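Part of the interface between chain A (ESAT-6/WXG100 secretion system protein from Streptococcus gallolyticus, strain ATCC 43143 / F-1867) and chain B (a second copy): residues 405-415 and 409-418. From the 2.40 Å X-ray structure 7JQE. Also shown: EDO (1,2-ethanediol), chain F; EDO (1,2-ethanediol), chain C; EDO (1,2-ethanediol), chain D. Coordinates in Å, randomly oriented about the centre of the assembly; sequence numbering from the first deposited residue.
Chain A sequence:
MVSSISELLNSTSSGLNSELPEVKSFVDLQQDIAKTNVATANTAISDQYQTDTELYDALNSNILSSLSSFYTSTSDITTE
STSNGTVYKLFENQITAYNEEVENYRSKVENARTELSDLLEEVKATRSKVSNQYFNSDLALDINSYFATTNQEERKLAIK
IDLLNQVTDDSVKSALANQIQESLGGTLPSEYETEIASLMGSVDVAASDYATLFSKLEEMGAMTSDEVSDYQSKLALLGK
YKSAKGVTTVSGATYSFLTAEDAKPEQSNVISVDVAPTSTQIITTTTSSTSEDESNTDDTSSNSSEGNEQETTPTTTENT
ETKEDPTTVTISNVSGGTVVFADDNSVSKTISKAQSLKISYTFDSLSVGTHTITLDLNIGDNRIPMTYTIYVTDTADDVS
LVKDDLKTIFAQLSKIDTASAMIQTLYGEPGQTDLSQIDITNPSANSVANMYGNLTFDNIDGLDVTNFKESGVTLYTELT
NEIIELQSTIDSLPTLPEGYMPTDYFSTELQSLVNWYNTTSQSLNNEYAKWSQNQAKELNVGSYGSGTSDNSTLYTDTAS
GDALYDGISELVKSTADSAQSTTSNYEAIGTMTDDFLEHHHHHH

Chain A, residues 405-415: DLKTIFAQLSK
Chain B (409-418) IFAQLSKIDT

Both stretches are helical and come from longer helices. Their N-to-C directions run 37° apart (signed crossing angle -37°), and the axes approach to 10.0 Å. Phe A410 lies level with Phe B410, CA to CA 8.0 Å. Further along, Ser A414 CA is 6.4 Å from Asp B417 CA. Together the stretches bury 310 Å², mostly through apolar side chains.

The chain A helix is kinked early in this stretch, where the N atoms of Lys A407 and Thr A408 have no bond to the turn before. Thr A408 N makes a weak bond to Asp A405 O, 2.9 Å. Regular i to i+4 bonding includes Ile A409 N to Asp A405 O at 2.9 Å and Phe A410 N to Leu A406 O at 2.8 Å. In chain B, Leu B413 N bonds Ile B409 O at 2.9 Å.

Asp A405 makes no contact with chain B. Leu A406 leaves its backbone sideways, but its t, p rotamer (chi1 -158°, chi2 45°) brings CD1 to 4.0 Å from Phe B410 CZ. Lys A407 and Thr A408 are out of reach.

Ile A409 points toward chain B. With chi1 m and chi2 t, its CG2 lies 4.2 Å from Phe B410 CZ.

Phe A410 is at the centre of the contact. Both phenylalanines have chi1 -81° (m) and chi2 -39°. Their CB atoms start sideways, yet the rings reach across. Phe A410 CE1 is 3.2 Å from Phe B410 CE1. The ring centroids are 5.4 Å apart and the planes meet obliquely at 63°. Phe A410 CZ lies 4.1 Å from Ile B409 CG2, and its CE1 lies 3.9 Å from Leu B413 CD1. Phe B410 sits as a knob among Leu A406, Ile A409, Phe A410 and Leu A413. Flat rings and branched aliphatic chains suit this buried, apolar seam.

Ala A411 and Gln A412 are out of reach. Leu A413 (m, t) points toward chain B and places CD1 3.9 Å from Phe B410 CE1.

Ser A414 (chi1 179°, t) begins the polar end. Its OG lies 3.3 Å from both Asp B417 OD1 and OD2; either oxygen could accept a weak hydrogen bond from it. Asp B417 points toward chain A with chi1 -78° (m) and chi2 -42°. Ser A414 OG also hydrogen-bonds O2 of EDO (chain D) at 3.2 Å.

Lys A415 points away. Its NZ donates to Gln A412 OE1 at 2.7 Å, a pairing within chain A.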

# COMPACT_ATOMS: atom_id res chain seq x y z
N ASP A 405 -3.04 19.82 18.13
CA ASP A 405 -2.62 19.49 16.78
C ASP A 405 -2.27 18.03 16.56
O ASP A 405 -2.41 17.54 15.43
CB ASP A 405 -1.42 20.35 16.38
CG ASP A 405 -1.75 21.83 16.36
OD1 ASP A 405 -2.83 22.19 15.85
OD2 ASP A 405 -0.93 22.64 16.86
N LEU A 406 -1.82 17.32 17.59
CA LEU A 406 -1.29 15.98 17.38
C LEU A 406 -2.30 15.07 16.68
O LEU A 406 -1.95 14.35 15.74
CB LEU A 406 -0.86 15.38 18.72
CG LEU A 406 0.16 14.25 18.66
CD1 LEU A 406 1.28 14.59 17.68
CD2 LEU A 406 0.72 13.98 20.04
N LYS A 407 -3.56 15.12 17.11
CA LYS A 407 -4.57 14.25 16.50
C LYS A 407 -4.73 14.54 15.02
O LYS A 407 -5.00 13.64 14.22
CB LYS A 407 -5.91 14.42 17.22
CG LYS A 407 -6.56 15.75 16.93
CD LYS A 407 -7.88 15.90 17.66
CE LYS A 407 -8.13 17.37 17.98
NZ LYS A 407 -7.84 18.24 16.81
N THR A 408 -4.58 15.81 14.62
CA THR A 408 -4.64 16.13 13.21
C THR A 408 -3.37 15.69 12.48
O THR A 408 -3.43 15.27 11.33
CB THR A 408 -4.87 17.63 13.02
OG1 THR A 408 -6.27 17.90 13.11
CG2 THR A 408 -4.36 18.08 11.66
N ILE A 409 -2.22 15.77 13.15
CA ILE A 409 -0.98 15.36 12.51
C ILE A 409 -0.95 13.86 12.30
O ILE A 409 -0.48 13.37 11.26
CB ILE A 409 0.23 15.84 13.34
CG1 ILE A 409 0.36 17.36 13.24
CG2 ILE A 409 1.50 15.15 12.88
CD1 ILE A 409 1.25 17.95 14.33
N PHE A 410 -1.44 13.09 13.28
CA PHE A 410 -1.53 11.64 13.11
C PHE A 410 -2.36 11.29 11.89
O PHE A 410 -1.94 10.49 11.04
CB PHE A 410 -2.13 11.01 14.37
CG PHE A 410 -1.15 10.82 15.49
CD1 PHE A 410 0.15 10.42 15.24
CD2 PHE A 410 -1.54 11.04 16.81
CE1 PHE A 410 1.05 10.24 16.28
CE2 PHE A 410 -0.65 10.87 17.85
CZ PHE A 410 0.65 10.47 17.59
N ALA A 411 -3.55 11.89 11.77
CA ALA A 411 -4.44 11.58 10.66
C ALA A 411 -3.79 11.89 9.32
O ALA A 411 -3.90 11.10 8.37
CB ALA A 411 -5.76 12.35 10.81
N GLN A 412 -3.12 13.04 9.21
CA GLN A 412 -2.54 13.42 7.93
C GLN A 412 -1.36 12.54 7.57
O GLN A 412 -1.22 12.12 6.42
CB GLN A 412 -2.12 14.89 7.96
CG GLN A 412 -3.30 15.85 8.04
CD GLN A 412 -4.27 15.67 6.87
OE1 GLN A 412 -5.40 15.25 7.05
NE2 GLN A 412 -3.81 16.00 5.67
N LEU A 413 -0.49 12.24 8.54
CA LEU A 413 0.62 11.34 8.25
C LEU A 413 0.11 9.95 7.88
O LEU A 413 0.72 9.27 7.05
CB LEU A 413 1.56 11.26 9.45
CG LEU A 413 2.32 12.56 9.77
CD1 LEU A 413 3.32 12.37 10.90
CD2 LEU A 413 3.00 13.11 8.51
N SER A 414 -1.01 9.52 8.47
CA SER A 414 -1.56 8.22 8.15
C SER A 414 -2.06 8.17 6.71
O SER A 414 -1.81 7.20 5.99
CB SER A 414 -2.68 7.88 9.13
OG SER A 414 -3.27 6.63 8.83
N LYS A 415 -2.77 9.22 6.27
CA LYS A 415 -3.22 9.27 4.89
C LYS A 415 -2.04 9.28 3.92
O LYS A 415 -2.06 8.59 2.90
CB LYS A 415 -4.10 10.50 4.68
CG LYS A 415 -5.53 10.28 5.19
CD LYS A 415 -6.41 11.52 5.05
CE LYS A 415 -6.33 12.38 6.30
NZ LYS A 415 -7.35 13.47 6.30
N ILE B 409 6.71 6.66 18.36
CA ILE B 409 5.33 6.37 18.02
C ILE B 409 5.07 6.68 16.55
O ILE B 409 4.35 5.94 15.86
CB ILE B 409 4.38 7.14 18.94
CG1 ILE B 409 4.43 6.56 20.35
CG2 ILE B 409 2.96 7.12 18.39
CD1 ILE B 409 3.84 7.50 21.41
N PHE B 410 5.62 7.78 16.05
CA PHE B 410 5.48 8.11 14.63
C PHE B 410 6.02 6.97 13.76
O PHE B 410 5.35 6.51 12.84
CB PHE B 410 6.22 9.41 14.32
CG PHE B 410 5.45 10.65 14.67
CD1 PHE B 410 4.08 10.72 14.47
CD2 PHE B 410 6.10 11.75 15.21
CE1 PHE B 410 3.38 11.88 14.79
CE2 PHE B 410 5.41 12.90 15.54
CZ PHE B 410 4.05 12.97 15.33
N ALA B 411 7.23 6.51 14.06
CA ALA B 411 7.85 5.46 13.26
C ALA B 411 7.01 4.19 13.26
O ALA B 411 6.83 3.56 12.21
CB ALA B 411 9.26 5.16 13.79
N GLN B 412 6.49 3.79 14.43
CA GLN B 412 5.74 2.54 14.50
C GLN B 412 4.40 2.66 13.78
O GLN B 412 4.00 1.74 13.06
CB GLN B 412 5.53 2.14 15.95
CG GLN B 412 6.82 1.72 16.65
CD GLN B 412 7.52 0.57 15.94
OE1 GLN B 412 8.60 0.73 15.39
NE2 GLN B 412 6.89 -0.60 15.96
N LEU B 413 3.70 3.78 13.97
CA LEU B 413 2.45 3.97 13.24
C LEU B 413 2.69 4.01 11.74
O LEU B 413 1.85 3.55 10.96
CB LEU B 413 1.74 5.24 13.71
CG LEU B 413 1.24 5.19 15.17
CD1 LEU B 413 0.45 6.45 15.53
CD2 LEU B 413 0.41 3.93 15.42
N SER B 414 3.83 4.56 11.32
CA SER B 414 4.13 4.63 9.89
C SER B 414 4.35 3.24 9.31
O SER B 414 3.84 2.93 8.23
CB SER B 414 5.37 5.51 9.67
OG SER B 414 5.71 5.57 8.30
N LYS B 415 5.09 2.38 10.02
CA LYS B 415 5.28 1.01 9.56
C LYS B 415 3.95 0.26 9.49
O LYS B 415 3.69 -0.46 8.52
CB LYS B 415 6.26 0.29 10.47
CG LYS B 415 7.71 0.65 10.16
CD LYS B 415 8.71 -0.01 11.10
CE LYS B 415 8.99 0.87 12.31
NZ LYS B 415 10.12 0.37 13.13
N ILE B 416 3.10 0.43 10.50
CA ILE B 416 1.79 -0.22 10.49
C ILE B 416 0.98 0.23 9.28
O ILE B 416 0.33 -0.58 8.61
CB ILE B 416 1.04 0.05 11.81
CG1 ILE B 416 1.72 -0.67 12.97
CG2 ILE B 416 -0.42 -0.34 11.69
CD1 ILE B 416 1.44 -0.04 14.32
N ASP B 417 1.01 1.53 8.99
CA ASP B 417 0.21 2.04 7.87
C ASP B 417 0.75 1.53 6.54
O ASP B 417 -0.03 1.10 5.68
CB ASP B 417 0.19 3.57 7.90
CG ASP B 417 -0.78 4.13 8.93
OD1 ASP B 417 -1.90 3.59 9.05
OD2 ASP B 417 -0.43 5.12 9.60
N THR B 418 2.07 1.57 6.35
CA THR B 418 2.66 1.14 5.10
C THR B 418 2.36 -0.33 4.83
O THR B 418 1.80 -0.69 3.79
CB THR B 418 4.16 1.40 5.11
OG1 THR B 418 4.40 2.81 5.18
CG2 THR B 418 4.81 0.84 3.84
C1 EDO F . 9.35 4.34 6.61
O1 EDO F . 9.40 4.78 5.25
C2 EDO F . 8.42 3.14 6.74
O2 EDO F . 7.10 3.51 6.34
C1 EDO C . -6.24 19.09 9.04
O1 EDO C . -7.24 18.55 9.91
C2 EDO C . -6.10 20.59 9.30
O2 EDO C . -5.10 21.13 8.43
C1 EDO D . -7.29 5.95 7.84
O1 EDO D . -7.54 4.54 7.84
C2 EDO D . -6.52 6.35 6.58
O2 EDO D . -5.26 5.68 6.56